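PDB 4XG1: diaminopimelate decarboxylase from Psychromonas ingrahamii, which probably decarboxylates meso-2,6-diaminopimelate to L-lysine, the last step of lysine biosynthesis, with pyridoxal 5'-phosphate as cofactor. Local coordinates for residues G284-K289 / V304-N309; V290-L295 / L362-Y367; N322-N327 / V369-G374; Y341-P346 / K356-A361. One frame throughout, in Å; residues are numbered along the deposited sequence.

All four contacts lie in or at the ends of the mixed beta sheet that forms the beta domain beside the TIM barrel, their centres about 9 to 15 Å apart. Strand 284-294 runs through contacts 1 and 2 and pairs with strand 367-371, which contact 3 joins to strand 323-325. Contact 4 is the hairpin of 338-344 and 353-361; both its segments fall between those of contact 2 and also of contact 3. Contact 1 closes before contacts 3 and 4 open, whereas contacts 1 and 2 interleave. Backbone bonds, L286 to I370 and probably V304 to V344, tie them into one curled sheet. Contacts 1 (through M308 only), 2 and 4 reach the second subunit of the homodimer.

Contact 1 of 4, residues G284-K289 / V304-N309; sequences GVLVTK and VDAAMN
T288 and K289, on strand 284-294 of the mixed beta sheet, take hold of V304, D305 and A306, where the neighbouring antiparallel strand 300-304 runs out into a loop. T288 carries much of this join. Its CB lies 3.7 Å from the CB of A306. From there the side chain forks: CG2 sits in the crowded position between backbone N and carbonyl carbon and meets the CB of V304 at 4.0 Å, while OG1 stands anti to the backbone N (chi1 180°) and enters the loop. At this tip, OG1 donates to D305 OD1; the modelled separation of 2.5 Å is very short, and its exact value is doubtful. OG1 also accepts a weak hydrogen bond from the backbone N of A306 at 3.0 Å.

D305 folds back past T288, the two side chains sliding by each other in opposite directions. OD1 also receives the backbone N of K289 at 2.9 Å, in a nearly straight bond (169°) that reaches it from above the carboxylate plane. Its OD2 has a partner outside the two segments, the hydroxyl of T28. In return, the N of D305 makes a weak bond to the O of K289. The carboxylate therefore joins strand 284-294 to the start of the loop at a point where regular strand pairing has stopped. Farther along, A307 packs on I347 and D352, and M308 rests on L316 of the second subunit. Two residues before T288, L286 CD2 lies 4.1 Å from the CB of A306.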
loop_
_atom_site.group_PDB
_atom_site.type_symbol
_atom_site.label_atom_id
_atom_site.label_comp_id
_atom_site.label_asym_id
_atom_site.label_seq_id
_atom_site.Cartn_x
_atom_site.Cartn_y
_atom_site.Cartn_z
ATOM N N GLY B 284 16.655 8.586 4.499
ATOM C CA GLY B 284 15.744 8.243 5.576
ATOM C C GLY B 284 15.875 6.826 6.093
ATOM O O GLY B 284 16.292 5.932 5.385
ATOM N N VAL B 285 15.496 6.653 7.354
ATOM C CA VAL B 285 15.384 5.349 7.930
ATOM C C VAL B 285 14.037 5.175 8.608
ATOM O O VAL B 285 13.304 6.156 8.828
ATOM C CB VAL B 285 16.491 5.105 8.975
ATOM C CG1 VAL B 285 17.847 5.256 8.304
ATOM C CG2 VAL B 285 16.387 6.070 10.141
ATOM N N LEU B 286 13.727 3.928 8.951
ATOM C CA LEU B 286 12.545 3.622 9.725
ATOM C C LEU B 286 12.951 2.905 10.989
ATOM O O LEU B 286 13.581 1.841 10.942
ATOM C CB LEU B 286 11.610 2.730 8.937
ATOM C CG LEU B 286 10.357 2.191 9.670
ATOM C CD1 LEU B 286 9.482 3.328 10.146
ATOM C CD2 LEU B 286 9.559 1.263 8.774
ATOM N N VAL B 287 12.588 3.489 12.129
ATOM C CA VAL B 287 12.987 2.947 13.426
ATOM C C VAL B 287 11.828 2.186 14.026
ATOM O O VAL B 287 10.686 2.658 13.961
ATOM C CB VAL B 287 13.354 4.063 14.398
ATOM C CG1 VAL B 287 13.949 3.466 15.663
ATOM C CG2 VAL B 287 14.317 5.035 13.742
ATOM N N THR B 288 12.117 1.035 14.616
ATOM C CA THR B 288 11.079 0.207 15.160
ATOM C C THR B 288 11.580 -0.483 16.416
ATOM O O THR B 288 12.768 -0.680 16.598
ATOM C CB THR B 288 10.612 -0.814 14.116
ATOM O OG1 THR B 288 9.580 -1.641 14.666
ATOM C CG2 THR B 288 11.764 -1.679 13.680
ATOM N N LYS B 289 10.663 -0.887 17.270
ATOM C CA LYS B 289 10.990 -1.484 18.542
ATOM C C LYS B 289 10.663 -2.977 18.504
ATOM O O LYS B 289 9.613 -3.391 17.976
ATOM C CB LYS B 289 10.161 -0.814 19.620
ATOM C CG LYS B 289 10.329 -1.373 21.034
ATOM C CD LYS B 289 9.363 -0.679 21.996
ATOM C CE LYS B 289 8.710 -1.690 22.935
ATOM N NZ LYS B 289 7.294 -1.329 23.236
ATOM N N VAL B 304 8.514 -6.961 15.608
ATOM C CA VAL B 304 8.706 -5.539 15.819
ATOM C C VAL B 304 7.392 -4.756 15.658
ATOM O O VAL B 304 6.395 -5.316 15.252
ATOM C CB VAL B 304 9.756 -4.993 14.822
ATOM C CG1 VAL B 304 11.125 -5.580 15.141
ATOM C CG2 VAL B 304 9.357 -5.289 13.359
ATOM N N ASP B 305 7.397 -3.464 15.963
ATOM C CA ASP B 305 6.173 -2.709 15.944
ATOM C C ASP B 305 5.933 -1.975 14.612
ATOM O O ASP B 305 4.927 -1.272 14.476
ATOM C CB ASP B 305 6.079 -1.752 17.149
ATOM C CG ASP B 305 7.120 -0.683 17.143
ATOM O OD1 ASP B 305 7.971 -0.657 16.232
ATOM O OD2 ASP B 305 7.081 0.216 18.019
ATOM N N ALA B 306 6.848 -2.122 13.641
ATOM C CA ALA B 306 6.603 -1.677 12.264
ATOM C C ALA B 306 6.170 -2.874 11.416
ATOM O O ALA B 306 6.552 -4.004 11.714
ATOM C CB ALA B 306 7.836 -1.047 11.681
ATOM N N ALA B 307 5.421 -2.616 10.350
ATOM C CA ALA B 307 4.897 -3.656 9.507
ATOM C C ALA B 307 4.782 -3.223 8.048
ATOM O O ALA B 307 5.194 -2.133 7.683
ATOM C CB ALA B 307 3.544 -4.093 10.039
ATOM N N MET B 308 4.187 -4.076 7.226
ATOM C CA MET B 308 4.034 -3.829 5.817
ATOM C C MET B 308 3.181 -2.606 5.521
ATOM O O MET B 308 3.329 -2.004 4.457
ATOM C CB MET B 308 3.482 -5.072 5.092
ATOM C CG MET B 308 2.038 -5.348 5.427
ATOM S SD MET B 308 1.421 -6.895 4.736
ATOM C CE MET B 308 1.043 -6.283 3.118
ATOM N N ASN B 309 2.308 -2.217 6.433
ATOM C CA ASN B 309 1.581 -0.953 6.242
ATOM C C ASN B 309 2.457 0.276 6.448
ATOM O O ASN B 309 2.127 1.355 5.959
ATOM C CB ASN B 309 0.387 -0.818 7.155
ATOM C CG ASN B 309 0.808 -0.504 8.565
ATOM O OD1 ASN B 309 1.503 -1.324 9.203
ATOM N ND2 ASN B 309 0.455 0.679 9.051
#

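Contact 2 of 4, residues V290-L295 / L362-Y367; sequences VEFLKL and LAEGDY. With TME (propane), chain K.
V290 and L293 on strand 284-294 meet the tight turn that leads into strand 367-371. The firm part is at V290: its N donates to D366 O at 2.7 Å in an almost straight bond (175°), and its O accepts from G365 N at 3.0 Å. The side chain presses on the same backbone, with CG2 3.3 Å from D366 O and CG1 against the CA of E364. A type II turn from A363 to D366 shapes this partner, with G365, exposed to solvent, in its third position; D366 OD2 braces it by accepting from A363 N at 2.6 Å, while OD1 makes a salt bridge with R336.

The part round L293 and E364, both only partly exposed, is looser, with longer apolar contacts and one less certain bond. There E364 slides past L293 in the opposite direction, CG to CG at 3.8 Å, its chain extended beyond CG until OE2 comes 2.9 Å from L293 N in a hydrogen bond; the position of OE2 is less certain. L293 CD2 and L362 CD1 meet at 4.2 Å. On the far side of the strand, away from 362-367, propane C3 lies 3.7 Å from K294 CG.

E291 and F292 form a classic beta bulge against I303 of strand 300-304. E291 makes a salt bridge with R133 of the second subunit, while L293 and L362 both pack on A302 of that strand and on Y341 of strand 338-344.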
loop_
_atom_site.group_PDB
_atom_site.type_symbol
_atom_site.label_atom_id
_atom_site.label_comp_id
_atom_site.label_asym_id
_atom_site.label_seq_id
_atom_site.Cartn_x
_atom_site.Cartn_y
_atom_site.Cartn_z
ATOM N N VAL B 290 11.571 -3.791 19.037
ATOM C CA VAL B 290 11.346 -5.229 19.143
ATOM C C VAL B 290 10.353 -5.454 20.276
ATOM O O VAL B 290 10.589 -5.023 21.414
ATOM C CB VAL B 290 12.665 -5.969 19.481
ATOM C CG1 VAL B 290 12.418 -7.453 19.642
ATOM C CG2 VAL B 290 13.704 -5.739 18.393
ATOM N N GLU B 291 9.266 -6.136 19.986
ATOM C CA GLU B 291 8.304 -6.442 21.005
ATOM C C GLU B 291 8.644 -7.802 21.593
ATOM O O GLU B 291 8.890 -7.910 22.789
ATOM C CB GLU B 291 6.888 -6.462 20.430
ATOM C CG GLU B 291 6.472 -5.164 19.741
ATOM C CD GLU B 291 5.902 -4.125 20.687
ATOM O OE1 GLU B 291 6.084 -4.230 21.927
ATOM O OE2 GLU B 291 5.302 -3.168 20.175
ATOM N N PHE B 292 8.662 -8.828 20.755
ATOM C CA PHE B 292 8.886 -10.179 21.206
ATOM C C PHE B 292 9.924 -10.900 20.379
ATOM O O PHE B 292 10.192 -10.517 19.232
ATOM C CB PHE B 292 7.632 -10.988 21.074
ATOM C CG PHE B 292 6.438 -10.369 21.704
ATOM C CD1 PHE B 292 6.485 -9.920 23.000
ATOM C CD2 PHE B 292 5.254 -10.282 21.009
ATOM C CE1 PHE B 292 5.381 -9.358 23.585
ATOM C CE2 PHE B 292 4.131 -9.732 21.588
ATOM C CZ PHE B 292 4.199 -9.278 22.891
ATOM N N LEU B 293 10.513 -11.946 20.976
ATOM C CA LEU B 293 11.368 -12.889 20.258
ATOM C C LEU B 293 10.720 -14.228 20.390
ATOM O O LEU B 293 10.373 -14.642 21.490
ATOM C CB LEU B 293 12.752 -12.930 20.833
ATOM C CG LEU B 293 13.518 -11.615 20.812
ATOM C CD1 LEU B 293 14.837 -11.795 21.567
ATOM C CD2 LEU B 293 13.790 -11.132 19.403
ATOM N N LYS B 294 10.518 -14.887 19.261
ATOM C CA LYS B 294 10.006 -16.242 19.240
ATOM C C LYS B 294 11.072 -17.185 18.716
ATOM O O LYS B 294 11.537 -17.032 17.574
ATOM C CB LYS B 294 8.825 -16.352 18.318
ATOM C CG LYS B 294 7.558 -15.824 18.903
ATOM C CD LYS B 294 6.426 -16.036 17.926
ATOM C CE LYS B 294 6.097 -17.483 17.783
ATOM N NZ LYS B 294 4.681 -17.624 17.350
ATOM N N LEU B 295 11.473 -18.133 19.562
ATOM C CA LEU B 295 12.616 -18.999 19.276
ATOM C C LEU B 295 12.120 -20.398 19.001
ATOM O O LEU B 295 11.201 -20.855 19.642
ATOM C CB LEU B 295 13.611 -18.954 20.433
ATOM C CG LEU B 295 14.031 -17.512 20.786
ATOM C CD1 LEU B 295 14.893 -17.432 22.042
ATOM C CD2 LEU B 295 14.755 -16.845 19.618
ATOM N N LEU B 362 19.919 -9.479 19.718
ATOM C CA LEU B 362 18.728 -8.752 20.116
ATOM C C LEU B 362 18.206 -9.119 21.503
ATOM O O LEU B 362 18.151 -10.292 21.875
ATOM C CB LEU B 362 17.590 -9.075 19.136
ATOM C CG LEU B 362 17.770 -8.784 17.654
ATOM C CD1 LEU B 362 16.497 -9.157 16.908
ATOM C CD2 LEU B 362 18.133 -7.341 17.429
ATOM N N ALA B 363 17.788 -8.113 22.257
ATOM C CA ALA B 363 16.888 -8.350 23.395
ATOM C C ALA B 363 15.563 -7.640 23.125
ATOM O O ALA B 363 15.541 -6.574 22.491
ATOM C CB ALA B 363 17.496 -7.820 24.677
ATOM N N GLU B 364 14.494 -8.228 23.644
ATOM C CA GLU B 364 13.188 -7.620 23.624
ATOM C C GLU B 364 13.324 -6.231 24.188
ATOM O O GLU B 364 14.098 -6.012 25.117
ATOM C CB GLU B 364 12.183 -8.444 24.406
ATOM C CG GLU B 364 12.055 -9.857 23.859
ATOM C CD GLU B 364 10.889 -10.604 24.435
ATOM O OE1 GLU B 364 10.380 -10.184 25.494
ATOM O OE2 GLU B 364 10.458 -11.620 23.846
ATOM N N GLY B 365 12.669 -5.262 23.532
ATOM C CA GLY B 365 12.746 -3.859 23.913
ATOM C C GLY B 365 13.727 -3.065 23.133
ATOM O O GLY B 365 13.685 -1.847 23.144
ATOM N N ASP B 366 14.624 -3.729 22.430
ATOM C CA ASP B 366 15.614 -3.015 21.591
ATOM C C ASP B 366 14.969 -2.295 20.392
ATOM O O ASP B 366 13.976 -2.765 19.837
ATOM C CB ASP B 366 16.646 -4.011 21.038
ATOM C CG ASP B 366 17.690 -4.420 22.060
ATOM O OD1 ASP B 366 17.947 -3.628 22.997
ATOM O OD2 ASP B 366 18.263 -5.552 21.923
ATOM N N TYR B 367 15.617 -1.228 19.955
ATOM C CA TYR B 367 15.255 -0.527 18.753
ATOM C C TYR B 367 16.105 -0.969 17.551
ATOM O O TYR B 367 17.318 -1.091 17.653
ATOM C CB TYR B 367 15.453 0.966 18.947
ATOM C CG TYR B 367 14.453 1.576 19.857
ATOM C CD1 TYR B 367 13.106 1.560 19.539
ATOM C CD2 TYR B 367 14.837 2.203 21.024
ATOM C CE1 TYR B 367 12.158 2.133 20.371
ATOM C CE2 TYR B 367 13.900 2.777 21.866
ATOM C CZ TYR B 367 12.552 2.732 21.530
ATOM O OH TYR B 367 11.606 3.299 22.347
HETATM C C1 TME K . 6.670 -18.863 21.537
HETATM C C2 TME K . 8.092 -18.423 21.843
HETATM C C3 TME K . 8.054 -16.998 22.395
#

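Contact 3 of 4, residues N322-N327 / V369-G374; sequences NIIPLN and VIRSTG
I323 and I324 pair antiparallel with I370 and V369, the short strand axes 4.9 Å apart and at 142° to each other. This adds strand 323-325 to the mixed sheet of the beta domain, next to strand 367-371. I324 and V369 form the hydrogen-bonded pair, I324 N giving to V369 O and V369 N to I324 O, both at 2.9 Å. Farther on, the carbonyl O of N322 accepts from R371 N at 2.8 Å, nearly straight at 175°. Between these bonds I323 and I370 are a non-hydrogen-bonded pair.

The side chains divide between the two faces. On one, I323 and I370 touch through their CG1 atoms at 4.3 Å, backed by R358 and L354 of strand 353-361. On the other, V369 is flanked by two residues of the partner segment: I324 CG1 comes 4.0 Å from its CB, and L326 CD1 meets its CG2, the L326 and V369 side chains crossing at about a right angle. I324 carries CG1 between its backbone N and carbonyl carbon (chi1 67°), over the strand bearing V369 and R371. The methyl beyond it reaches the aliphatic part of R371, whose guanidinium goes on to a salt bridge with D2, so the arginine combines an apolar stem with a charged end.

Past R371 the chain no longer meets 322-327; T373 still bonds to G284 of strand 284-294, and G374 O accepts from N63 ND2. L326 continues toward helix 19-26, packing on V19 and E20. Between side chains of the two segments the shortest approach is I324 CD1 to R371 CD, 3.7 Å.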
loop_
_atom_site.group_PDB
_atom_site.type_symbol
_atom_site.label_atom_id
_atom_site.label_comp_id
_atom_site.label_asym_id
_atom_site.label_seq_id
_atom_site.Cartn_x
_atom_site.Cartn_y
_atom_site.Cartn_z
ATOM N N ASN B 322 18.548 -3.103 4.550
ATOM C CA ASN B 322 19.449 -3.425 5.626
ATOM C C ASN B 322 18.783 -3.067 6.967
ATOM O O ASN B 322 18.149 -2.029 7.082
ATOM C CB ASN B 322 20.767 -2.659 5.449
ATOM C CG ASN B 322 21.884 -3.177 6.354
ATOM O OD1 ASN B 322 21.878 -4.317 6.802
ATOM N ND2 ASN B 322 22.854 -2.342 6.590
ATOM N N ILE B 323 18.949 -3.934 7.960
ATOM C CA ILE B 323 18.389 -3.745 9.287
ATOM C C ILE B 323 19.528 -3.826 10.313
ATOM O O ILE B 323 20.169 -4.870 10.443
ATOM C CB ILE B 323 17.336 -4.796 9.594
ATOM C CG1 ILE B 323 16.243 -4.762 8.516
ATOM C CG2 ILE B 323 16.734 -4.548 10.970
ATOM C CD1 ILE B 323 15.122 -5.789 8.695
ATOM N N ILE B 324 19.762 -2.720 11.021
ATOM C CA ILE B 324 20.889 -2.563 11.911
ATOM C C ILE B 324 20.454 -2.102 13.307
ATOM O O ILE B 324 19.419 -1.465 13.457
ATOM C CB ILE B 324 21.897 -1.550 11.358
ATOM C CG1 ILE B 324 21.310 -0.151 11.326
ATOM C CG2 ILE B 324 22.334 -1.983 9.985
ATOM C CD1 ILE B 324 22.278 0.889 10.815
ATOM N N PRO B 325 21.275 -2.399 14.339
ATOM C CA PRO B 325 20.898 -2.078 15.708
ATOM C C PRO B 325 21.132 -0.614 15.994
ATOM O O PRO B 325 21.884 0.038 15.307
ATOM C CB PRO B 325 21.835 -2.964 16.550
ATOM C CG PRO B 325 23.061 -3.086 15.726
ATOM C CD PRO B 325 22.588 -3.082 14.286
ATOM N N LEU B 326 20.477 -0.115 17.026
ATOM C CA LEU B 326 20.611 1.271 17.414
ATOM C C LEU B 326 21.946 1.534 18.112
ATOM O O LEU B 326 22.453 2.661 18.103
ATOM C CB LEU B 326 19.441 1.625 18.314
ATOM C CG LEU B 326 19.208 3.106 18.530
ATOM C CD1 LEU B 326 18.886 3.805 17.220
ATOM C CD2 LEU B 326 18.078 3.311 19.527
ATOM N N ASN B 327 22.522 0.481 18.700
ATOM C CA ASN B 327 23.818 0.542 19.378
ATOM C C ASN B 327 24.697 -0.686 19.089
ATOM O O ASN B 327 24.239 -1.838 19.205
ATOM C CB ASN B 327 23.596 0.643 20.891
ATOM C CG ASN B 327 24.807 1.181 21.631
ATOM O OD1 ASN B 327 25.882 1.415 21.048
ATOM N ND2 ASN B 327 24.636 1.409 22.918
ATOM N N VAL B 369 16.800 -0.246 13.208
ATOM C CA VAL B 369 16.756 0.810 12.209
ATOM C C VAL B 369 16.771 0.085 10.875
ATOM O O VAL B 369 17.645 -0.742 10.622
ATOM C CB VAL B 369 17.977 1.729 12.337
ATOM C CG1 VAL B 369 18.174 2.578 11.109
ATOM C CG2 VAL B 369 17.842 2.605 13.562
ATOM N N ILE B 370 15.793 0.400 10.032
ATOM C CA ILE B 370 15.698 -0.159 8.688
ATOM C C ILE B 370 16.189 0.926 7.797
ATOM O O ILE B 370 15.625 2.032 7.786
ATOM C CB ILE B 370 14.252 -0.487 8.349
ATOM C CG1 ILE B 370 13.735 -1.425 9.424
ATOM C CG2 ILE B 370 14.133 -1.157 7.001
ATOM C CD1 ILE B 370 12.246 -1.414 9.532
ATOM N N ARG B 371 17.251 0.626 7.059
ATOM C CA ARG B 371 17.864 1.647 6.249
ATOM C C ARG B 371 17.225 1.757 4.880
ATOM O O ARG B 371 16.560 0.838 4.426
ATOM C CB ARG B 371 19.344 1.389 6.124
ATOM C CG ARG B 371 20.099 1.661 7.413
ATOM C CD ARG B 371 21.621 1.711 7.237
ATOM N NE ARG B 371 22.022 2.202 5.914
ATOM C CZ ARG B 371 22.193 3.483 5.560
ATOM N NH1 ARG B 371 22.006 4.475 6.438
ATOM N NH2 ARG B 371 22.529 3.768 4.291
ATOM N N SER B 372 17.423 2.897 4.245
ATOM C CA SER B 372 17.096 3.094 2.851
ATOM C C SER B 372 15.621 3.130 2.618
ATOM O O SER B 372 15.112 2.566 1.639
ATOM C CB SER B 372 17.716 1.995 1.979
ATOM O OG SER B 372 19.056 1.744 2.351
ATOM N N THR B 373 14.920 3.801 3.507
ATOM C CA THR B 373 13.480 3.810 3.472
ATOM C C THR B 373 12.943 5.212 3.209
ATOM O O THR B 373 11.770 5.487 3.406
ATOM C CB THR B 373 12.888 3.288 4.778
ATOM O OG1 THR B 373 13.322 4.120 5.846
ATOM C CG2 THR B 373 13.282 1.880 5.026
ATOM N N GLY B 374 13.796 6.095 2.719
ATOM C CA GLY B 374 13.364 7.457 2.444
ATOM C C GLY B 374 12.579 7.601 1.144
ATOM O O GLY B 374 11.948 8.640 0.918
HETATM O O HOH W 1 19.586 -0.578 2.885
#

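Contact 4 of 4, residues Y341-P346 / K356-A361; sequences YDIVGP and KERQLA
Y341 and L360 cross obliquely where the hairpin strands 338-344 and 353-361 diverge. L360 O lies in the plane of the tyrosine ring, at its edge and 3.4 Å from CE2, while L360 CB meets CD2. I343, on the same strand as Y341, comes at about a right angle to L360, its CD1 3.7 Å from L360 CD1. D342 lies obliquely against the K356 chain, whose CG is 3.7 Å from OD2.

The backbone joins at one antiparallel hydrogen-bonded pair: Y341 N to R358 O and R358 N to Y341 O, each 2.8 Å. R358 bends at chi2, and its NE makes a weak bond to K356 O, which lies in the guanidinium plane; the group also makes a cation-pi contact with W320 and donates through NH1 to Q321 O.

E357 and R358 both face Y341 in a G1 bulge, E357 having positive backbone angles (phi 45°, psi 64°). The bulge turns the N of E357 to D342 OD1, which it meets at 2.8 Å, almost along the C-O axis. This N-H is thus taken up by a side-chain carboxylate rather than by a backbone carbonyl of the partner strand. K356, its NZ 5.4 Å from D342 OD2, and a long, weak ion pair with K299 would probably help stabilise D342 as an anion.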
loop_
_atom_site.group_PDB
_atom_site.type_symbol
_atom_site.label_atom_id
_atom_site.label_comp_id
_atom_site.label_asym_id
_atom_site.label_seq_id
_atom_site.Cartn_x
_atom_site.Cartn_y
_atom_site.Cartn_z
ATOM N N TYR B 341 17.382 -14.187 12.543
ATOM C CA TYR B 341 15.985 -13.808 12.709
ATOM C C TYR B 341 15.361 -13.389 11.384
ATOM O O TYR B 341 15.992 -12.731 10.566
ATOM C CB TYR B 341 15.858 -12.614 13.669
ATOM C CG TYR B 341 16.212 -12.873 15.101
ATOM C CD1 TYR B 341 15.336 -13.529 15.950
ATOM C CD2 TYR B 341 17.424 -12.431 15.618
ATOM C CE1 TYR B 341 15.666 -13.759 17.274
ATOM C CE2 TYR B 341 17.760 -12.649 16.945
ATOM C CZ TYR B 341 16.880 -13.317 17.760
ATOM O OH TYR B 341 17.237 -13.534 19.063
ATOM N N ASP B 342 14.097 -13.735 11.227
ATOM C CA ASP B 342 13.217 -12.996 10.346
ATOM C C ASP B 342 12.650 -11.855 11.161
ATOM O O ASP B 342 12.139 -12.053 12.283
ATOM C CB ASP B 342 12.115 -13.878 9.832
ATOM C CG ASP B 342 12.567 -14.741 8.695
ATOM O OD1 ASP B 342 13.806 -14.794 8.413
ATOM O OD2 ASP B 342 11.685 -15.390 8.064
ATOM N N ILE B 343 12.751 -10.653 10.619
ATOM C CA ILE B 343 12.175 -9.458 11.240
ATOM C C ILE B 343 10.782 -9.247 10.707
ATOM O O ILE B 343 10.601 -8.964 9.531
ATOM C CB ILE B 343 13.006 -8.222 10.917
ATOM C CG1 ILE B 343 14.491 -8.536 11.140
ATOM C CG2 ILE B 343 12.560 -7.033 11.754
ATOM C CD1 ILE B 343 14.792 -9.073 12.510
ATOM N N VAL B 344 9.792 -9.362 11.575
ATOM C CA VAL B 344 8.403 -9.323 11.145
ATOM C C VAL B 344 7.534 -8.429 12.049
ATOM O O VAL B 344 7.871 -8.174 13.199
ATOM C CB VAL B 344 7.804 -10.744 11.096
ATOM C CG1 VAL B 344 8.593 -11.646 10.167
ATOM C CG2 VAL B 344 7.748 -11.353 12.493
ATOM N N GLY B 345 6.399 -7.987 11.528
ATOM C CA GLY B 345 5.597 -7.011 12.228
ATOM C C GLY B 345 4.378 -7.657 12.819
ATOM O O GLY B 345 4.191 -8.846 12.671
ATOM N N PRO B 346 3.499 -6.850 13.428
ATOM C CA PRO B 346 2.274 -7.350 14.020
ATOM C C PRO B 346 1.145 -7.699 13.070
ATOM O O PRO B 346 0.109 -8.190 13.524
ATOM C CB PRO B 346 1.824 -6.195 14.905
ATOM C CG PRO B 346 3.014 -5.288 15.002
ATOM C CD PRO B 346 3.648 -5.414 13.665
ATOM N N LYS B 356 14.406 -10.874 6.011
ATOM C CA LYS B 356 14.608 -12.296 6.307
ATOM C C LYS B 356 16.067 -12.669 6.605
ATOM O O LYS B 356 17.005 -11.998 6.168
ATOM C CB LYS B 356 14.043 -13.105 5.179
ATOM C CG LYS B 356 12.559 -13.136 5.288
ATOM C CD LYS B 356 11.883 -13.727 4.088
ATOM C CE LYS B 356 10.399 -13.885 4.414
ATOM N NZ LYS B 356 9.610 -14.154 3.195
ATOM N N GLU B 357 16.221 -13.693 7.429
ATOM C CA GLU B 357 17.526 -14.252 7.781
ATOM C C GLU B 357 18.568 -13.228 8.097
ATOM O O GLU B 357 19.562 -13.123 7.416
ATOM C CB GLU B 357 18.020 -15.119 6.634
ATOM C CG GLU B 357 17.184 -16.367 6.415
ATOM C CD GLU B 357 17.875 -17.336 5.461
ATOM O OE1 GLU B 357 18.992 -17.797 5.785
ATOM O OE2 GLU B 357 17.315 -17.637 4.386
ATOM N N ARG B 358 18.364 -12.468 9.143
ATOM C CA ARG B 358 19.380 -11.517 9.574
ATOM C C ARG B 358 20.067 -11.965 10.862
ATOM O O ARG B 358 19.446 -12.400 11.822
ATOM C CB ARG B 358 18.757 -10.156 9.788
ATOM C CG ARG B 358 17.856 -9.717 8.649
ATOM C CD ARG B 358 18.589 -9.743 7.317
ATOM N NE ARG B 358 17.730 -9.320 6.214
ATOM C CZ ARG B 358 17.503 -8.052 5.889
ATOM N NH1 ARG B 358 18.021 -7.053 6.598
ATOM N NH2 ARG B 358 16.727 -7.788 4.854
ATOM N N GLN B 359 21.379 -11.851 10.839
ATOM C CA GLN B 359 22.250 -12.193 11.950
ATOM C C GLN B 359 22.263 -11.040 12.907
ATOM O O GLN B 359 22.882 -9.998 12.623
ATOM C CB GLN B 359 23.673 -12.426 11.429
ATOM C CG GLN B 359 23.801 -13.692 10.603
ATOM C CD GLN B 359 24.239 -14.880 11.437
ATOM O OE1 GLN B 359 25.295 -14.837 12.078
ATOM N NE2 GLN B 359 23.429 -15.937 11.452
ATOM N N LEU B 360 21.561 -11.206 14.031
ATOM C CA LEU B 360 21.388 -10.090 14.975
ATOM C C LEU B 360 21.443 -10.515 16.436
ATOM O O LEU B 360 21.023 -11.603 16.796
ATOM C CB LEU B 360 20.054 -9.376 14.726
ATOM C CG LEU B 360 19.901 -8.692 13.365
ATOM C CD1 LEU B 360 18.427 -8.420 13.095
ATOM C CD2 LEU B 360 20.736 -7.413 13.285
ATOM N N ALA B 361 21.952 -9.604 17.244
ATOM C CA ALA B 361 22.056 -9.765 18.680
ATOM C C ALA B 361 21.014 -8.863 19.313
ATOM O O ALA B 361 21.212 -7.637 19.427
ATOM C CB ALA B 361 23.449 -9.361 19.147
#